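Long-range contacts in putative molybdenum carrier protein (Syntrophus aciditrophicus SB, PDB 3IMK), which is of unproven function but may carry molybdenum or bind a nucleotide-like ligand: residues 35-39 / 66-70; 74-80 / 129-135. One frame throughout, in Å; residues are numbered along the deposited sequence.

Interaction 1: 35-39 / 66-70; sequences GGWVP and RTEKN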
loop_
_atom_site.group_PDB
_atom_site.type_symbol
_atom_site.label_atom_id
_atom_site.label_comp_id
_atom_site.label_asym_id
_atom_site.label_seq_id
_atom_site.Cartn_x
_atom_site.Cartn_y
_atom_site.Cartn_z
ATOM N N GLY A 35 0.329 -10.473 0.591
ATOM C CA GLY A 35 -0.033 -10.947 -0.715
ATOM C C GLY A 35 -0.212 -9.770 -1.650
ATOM O O GLY A 35 0.291 -8.678 -1.404
ATOM N N GLY A 36 -0.968 -10.008 -2.720
ATOM C CA GLY A 36 -1.274 -8.936 -3.654
ATOM C C GLY A 36 -1.372 -9.439 -5.070
ATOM O O GLY A 36 -0.741 -10.425 -5.468
ATOM N N TRP A 37 -2.127 -8.717 -5.850
ATOM C CA TRP A 37 -2.288 -8.985 -7.268
ATOM C C TRP A 37 -1.287 -8.178 -8.067
ATOM O O TRP A 37 -1.126 -6.986 -7.871
ATOM C CB TRP A 37 -3.688 -8.582 -7.685
ATOM C CG TRP A 37 -4.718 -9.459 -7.044
ATOM C CD1 TRP A 37 -5.447 -9.181 -5.907
ATOM C CD2 TRP A 37 -5.135 -10.763 -7.472
ATOM N NE1 TRP A 37 -6.324 -10.242 -5.608
ATOM C CE2 TRP A 37 -6.153 -11.209 -6.573
ATOM C CE3 TRP A 37 -4.804 -11.556 -8.567
ATOM C CZ2 TRP A 37 -6.799 -12.438 -6.735
ATOM C CZ3 TRP A 37 -5.416 -12.795 -8.700
ATOM C CH2 TRP A 37 -6.389 -13.223 -7.792
ATOM N N VAL A 38 -0.620 -8.852 -8.994
ATOM C CA VAL A 38 0.351 -8.268 -9.900
ATOM C C VAL A 38 -0.111 -8.514 -11.337
ATOM O O VAL A 38 -0.931 -9.407 -11.583
ATOM C CB VAL A 38 1.788 -8.868 -9.638
ATOM C CG1 VAL A 38 2.253 -8.508 -8.219
ATOM C CG2 VAL A 38 1.863 -10.362 -9.883
ATOM N N PRO A 39 0.435 -7.763 -12.304
ATOM C CA PRO A 39 0.087 -8.086 -13.707
ATOM C C PRO A 39 0.484 -9.493 -14.094
ATOM O O PRO A 39 1.439 -10.018 -13.550
ATOM C CB PRO A 39 0.901 -7.052 -14.512
ATOM C CG PRO A 39 1.206 -5.940 -13.515
ATOM C CD PRO A 39 1.404 -6.663 -12.223
ATOM N N ARG A 66 -4.796 -4.566 -12.150
ATOM C CA ARG A 66 -4.264 -5.106 -10.868
ATOM C C ARG A 66 -4.440 -4.085 -9.735
ATOM O O ARG A 66 -4.708 -4.471 -8.603
ATOM C CB ARG A 66 -2.816 -5.657 -10.988
ATOM C CG ARG A 66 -1.691 -4.659 -11.123
ATOM C CD ARG A 66 -1.141 -4.131 -9.753
ATOM N NE ARG A 66 0.238 -3.638 -9.900
ATOM C CZ ARG A 66 0.594 -2.497 -10.484
ATOM N NH1 ARG A 66 -0.298 -1.629 -10.922
ATOM N NH2 ARG A 66 1.886 -2.181 -10.567
ATOM N N THR A 67 -4.281 -2.799 -10.010
ATOM C CA THR A 67 -4.527 -1.757 -8.982
ATOM C C THR A 67 -5.957 -1.810 -8.511
ATOM O O THR A 67 -6.195 -1.808 -7.311
ATOM C CB THR A 67 -4.158 -0.397 -9.620
ATOM O OG1 THR A 67 -2.758 -0.441 -9.919
ATOM C CG2 THR A 67 -4.506 0.773 -8.746
ATOM N N GLU A 68 -6.885 -1.950 -9.446
ATOM C CA GLU A 68 -8.295 -2.055 -9.086
ATOM C C GLU A 68 -8.554 -3.271 -8.185
ATOM O O GLU A 68 -9.303 -3.179 -7.215
ATOM C CB GLU A 68 -9.160 -2.155 -10.358
ATOM C CG GLU A 68 -10.684 -2.204 -10.124
ATOM C CD GLU A 68 -11.459 -2.383 -11.419
ATOM O OE1 GLU A 68 -10.996 -3.085 -12.343
ATOM O OE2 GLU A 68 -12.540 -1.765 -11.539
ATOM N N LYS A 69 -7.959 -4.414 -8.555
ATOM C CA LYS A 69 -8.153 -5.699 -7.826
ATOM C C LYS A 69 -7.645 -5.581 -6.374
ATOM O O LYS A 69 -8.312 -6.079 -5.451
ATOM C CB LYS A 69 -7.467 -6.877 -8.581
ATOM C CG LYS A 69 -7.844 -8.274 -8.034
ATOM C CD LYS A 69 -9.205 -8.693 -8.558
ATOM C CE LYS A 69 -9.579 -10.086 -8.065
ATOM N NZ LYS A 69 -10.921 -10.547 -8.620
ATOM N N ASN A 70 -6.498 -4.925 -6.172
ATOM C CA ASN A 70 -6.004 -4.774 -4.778
ATOM C C ASN A 70 -6.917 -3.894 -3.925
ATOM O O ASN A 70 -7.110 -4.158 -2.749
ATOM C CB ASN A 70 -4.564 -4.315 -4.760
ATOM C CG ASN A 70 -3.624 -5.376 -5.277
ATOM O OD1 ASN A 70 -3.798 -6.563 -4.978
ATOM N ND2 ASN A 70 -2.647 -4.963 -6.096
#

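Interaction 2: 74-80 / 129-135; sequences SDGTLII and IQVLNIA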
loop_
_atom_site.group_PDB
_atom_site.type_symbol
_atom_site.label_atom_id
_atom_site.label_comp_id
_atom_site.label_asym_id
_atom_site.label_seq_id
_atom_site.Cartn_x
_atom_site.Cartn_y
_atom_site.Cartn_z
ATOM N N SER A 74 -9.316 -6.015 -0.388
ATOM C CA SER A 74 -8.801 -5.617 0.926
ATOM C C SER A 74 -9.860 -4.877 1.673
ATOM O O SER A 74 -10.916 -4.534 1.109
ATOM C CB SER A 74 -7.557 -4.741 0.764
ATOM O OG SER A 74 -7.783 -3.615 -0.075
ATOM N N ASP A 75 -9.603 -4.599 2.954
ATOM C CA ASP A 75 -10.553 -3.868 3.772
ATOM C C ASP A 75 -10.447 -2.344 3.608
ATOM O O ASP A 75 -11.444 -1.638 3.836
ATOM C CB ASP A 75 -10.337 -4.193 5.228
ATOM C CG ASP A 75 -10.670 -5.615 5.580
ATOM O OD1 ASP A 75 -11.548 -6.250 4.924
ATOM O OD2 ASP A 75 -10.036 -6.143 6.536
ATOM N N GLY A 76 -9.288 -1.856 3.207
ATOM C CA GLY A 76 -9.053 -0.454 2.996
ATOM C C GLY A 76 -7.743 -0.278 2.295
ATOM O O GLY A 76 -6.917 -1.170 2.286
ATOM N N THR A 77 -7.501 0.932 1.781
ATOM C CA THR A 77 -6.298 1.296 1.037
ATOM C C THR A 77 -5.642 2.550 1.624
ATOM O O THR A 77 -6.275 3.609 1.770
ATOM C CB THR A 77 -6.639 1.509 -0.466
ATOM O OG1 THR A 77 -7.090 0.278 -1.062
ATOM C CG2 THR A 77 -5.432 1.986 -1.248
ATOM N N LEU A 78 -4.370 2.382 1.952
ATOM C CA LEU A 78 -3.509 3.448 2.425
ATOM C C LEU A 78 -2.655 3.865 1.221
ATOM O O LEU A 78 -1.975 3.002 0.659
ATOM C CB LEU A 78 -2.607 2.956 3.552
ATOM C CG LEU A 78 -1.464 3.876 4.004
ATOM C CD1 LEU A 78 -2.013 5.219 4.551
ATOM C CD2 LEU A 78 -0.644 3.178 5.091
ATOM N N ILE A 79 -2.670 5.148 0.833
ATOM C CA ILE A 79 -1.889 5.664 -0.306
ATOM C C ILE A 79 -0.841 6.629 0.279
ATOM O O ILE A 79 -1.193 7.556 0.982
ATOM C CB ILE A 79 -2.742 6.396 -1.380
ATOM C CG1 ILE A 79 -3.959 5.529 -1.772
ATOM C CG2 ILE A 79 -1.849 6.684 -2.588
ATOM C CD1 ILE A 79 -4.955 6.183 -2.733
ATOM N N ILE A 80 0.429 6.385 0.005
ATOM C CA ILE A 80 1.523 7.189 0.528
ATOM C C ILE A 80 2.225 7.899 -0.644
ATOM O O ILE A 80 2.615 7.249 -1.599
ATOM C CB ILE A 80 2.518 6.293 1.300
ATOM C CG1 ILE A 80 1.794 5.429 2.336
ATOM C CG2 ILE A 80 3.604 7.187 1.947
ATOM C CD1 ILE A 80 2.633 4.247 2.897
ATOM N N ILE A 129 -10.031 -2.122 9.776
ATOM C CA ILE A 129 -9.242 -2.555 8.640
ATOM C C ILE A 129 -8.239 -3.582 9.128
ATOM O O ILE A 129 -7.401 -3.275 9.973
ATOM C CB ILE A 129 -8.534 -1.365 8.003
ATOM C CG1 ILE A 129 -9.588 -0.491 7.312
ATOM C CG2 ILE A 129 -7.460 -1.869 6.967
ATOM C CD1 ILE A 129 -9.134 0.927 7.058
ATOM N N GLN A 130 -8.330 -4.808 8.592
ATOM C CA GLN A 130 -7.373 -5.863 8.927
ATOM C C GLN A 130 -6.493 -6.296 7.762
ATOM O O GLN A 130 -5.314 -6.589 7.946
ATOM C CB GLN A 130 -8.142 -7.053 9.503
ATOM C CG GLN A 130 -8.893 -6.782 10.831
ATOM C CD GLN A 130 -9.458 -8.046 11.505
ATOM O OE1 GLN A 130 -9.386 -9.144 10.979
ATOM N NE2 GLN A 130 -10.040 -7.857 12.654
ATOM N N VAL A 131 -7.073 -6.373 6.559
ATOM C CA VAL A 131 -6.353 -6.606 5.320
ATOM C C VAL A 131 -6.159 -5.236 4.684
ATOM O O VAL A 131 -7.159 -4.580 4.262
ATOM C CB VAL A 131 -7.101 -7.541 4.378
ATOM C CG1 VAL A 131 -6.306 -7.719 3.074
ATOM C CG2 VAL A 131 -7.377 -8.939 5.054
ATOM N N LEU A 132 -4.914 -4.763 4.734
ATOM C CA LEU A 132 -4.568 -3.427 4.324
ATOM C C LEU A 132 -3.816 -3.396 3.021
ATOM O O LEU A 132 -2.718 -3.959 2.940
ATOM C CB LEU A 132 -3.718 -2.780 5.411
ATOM C CG LEU A 132 -3.187 -1.367 5.143
ATOM C CD1 LEU A 132 -4.324 -0.362 4.974
ATOM C CD2 LEU A 132 -2.263 -0.922 6.313
ATOM N N ASN A 133 -4.390 -2.761 1.991
ATOM C CA ASN A 133 -3.711 -2.501 0.710
ATOM C C ASN A 133 -2.910 -1.218 0.846
ATOM O O ASN A 133 -3.422 -0.235 1.362
ATOM C CB ASN A 133 -4.753 -2.345 -0.371
ATOM C CG ASN A 133 -4.176 -2.035 -1.756
ATOM O OD1 ASN A 133 -3.151 -2.610 -2.138
ATOM N ND2 ASN A 133 -4.866 -1.207 -2.530
ATOM N N ILE A 134 -1.639 -1.265 0.445
ATOM C CA ILE A 134 -0.755 -0.106 0.533
ATOM C C ILE A 134 -0.304 0.179 -0.887
ATOM O O ILE A 134 0.193 -0.692 -1.613
ATOM C CB ILE A 134 0.432 -0.340 1.473
ATOM C CG1 ILE A 134 -0.114 -0.705 2.849
ATOM C CG2 ILE A 134 1.333 0.932 1.495
ATOM C CD1 ILE A 134 0.974 -1.016 3.917
ATOM N N ALA A 135 -0.442 1.439 -1.294
ATOM C CA ALA A 135 -0.167 1.907 -2.644
ATOM C C ALA A 135 0.598 3.205 -2.627
ATOM O O ALA A 135 0.618 3.949 -1.661
ATOM C CB ALA A 135 -1.526 2.097 -3.394
#

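Interaction 1: 35-39 / 66-70
N70, on helix 63-72, reads the backbone of W37 on strand 34-38 with both ends of its carboxamide. W37 N donates to N70 OD1 at 2.9 Å (N-H...O angle 168°), and N70 ND2 donates to W37 O at 3.1 Å (161°), so one asparagine satisfies the donor and the acceptor of a single strand residue, much as a neighbouring strand would. Toward strand 56-57, G36 N donates to Q56 OE1, and backbone bonds join G36 and V38 to Q56 and V38 to M58, just past that strand. G36 adopts phi/psi 146/154, where a beta carbon would collide with G35 O, so glycine is needed.

The W37 indole lies against K69, whose CG sits 3.3 Å from the centroid of the five-membered ring and 10° off its normal, a clear CH-pi contact. K69 NZ, 5.4 Å from the six-membered ring centroid, adds at most a weak cation-pi attraction; its hydrogen bond goes to a bound PG6 molecule. W37 NE1 is satisfied by D73. R66 packs its CD 3.4 Å from W37 O and its CG 3.8 Å from P39 CD, while its NE bonds to G14 O. N70 takes over the edge of strand 34-38 where pairing with strand 10-12 ends, at the C-terminal end of the SLOG clan's Rossmann-like parallel sheet; W37 and K69 also line the PG6 pocket.

Interaction 2: 74-80 / 129-135
This is a parallel beta pairing in the interior of the six-stranded sheet, between strands 76-81 and 131-135; the axes of the segments 76-80 and 131-135 approach to 4.7 Å, with 26° between their N-to-C directions. The ladder is regular: N133 N to G76 O (3.0 Å), L78 N to N133 O (2.8 Å), A135 N to L78 O (2.9 Å) and I80 N to A135 O (3.0 Å), all with N-H...O angles of 158° or more. CA-H...O contacts of 3.3 Å, such as T77 CA to N133 O, accompany it.

At the entry to the strands D75 extends the pairing. Its N donates to V131 O (2.8 Å), and its OD2 accepts from both Q130 N and V131 N, each at 3.0 Å. A CB on G76 would lie 2.8 Å from I129 CD1, a clash.

One sheet face carries T77, I79, N133 and A135; there N133 ND2 donates to T77 OG1 at 3.1 Å. The other carries L78, L132 and I134, with L78 CB 4.0 Å from L132 CD1. Helix 87-98 packs on the former face through T92, helices 113-126 and 145-157 on the latter through W123, I120 and L153, while strand 103-107 continues the sheet beyond strand 76-81.

The two contacts lie in series along the chain and their centres are 12 Å apart: helix 63-72 of interaction 1 leads directly into strand 76-81 of interaction 2. Both reach the same parallel sheet, where strand 10-12 separates strands 34-38 and 131-135. They touch where N70 CB lies 3.4 Å from N133 OD1, a packing contact, and N70 O also accepts a hydrogen bond from S74 OG at the helix-strand turn. Interaction 1 supplies W37 and K69 to the PG6 pocket. Bound glycerol lies about 3 Å from the side chain of R66 and, likewise, from that of A135; it probably comes from the crystallisation liquor, as PG6 does, and establishes no function.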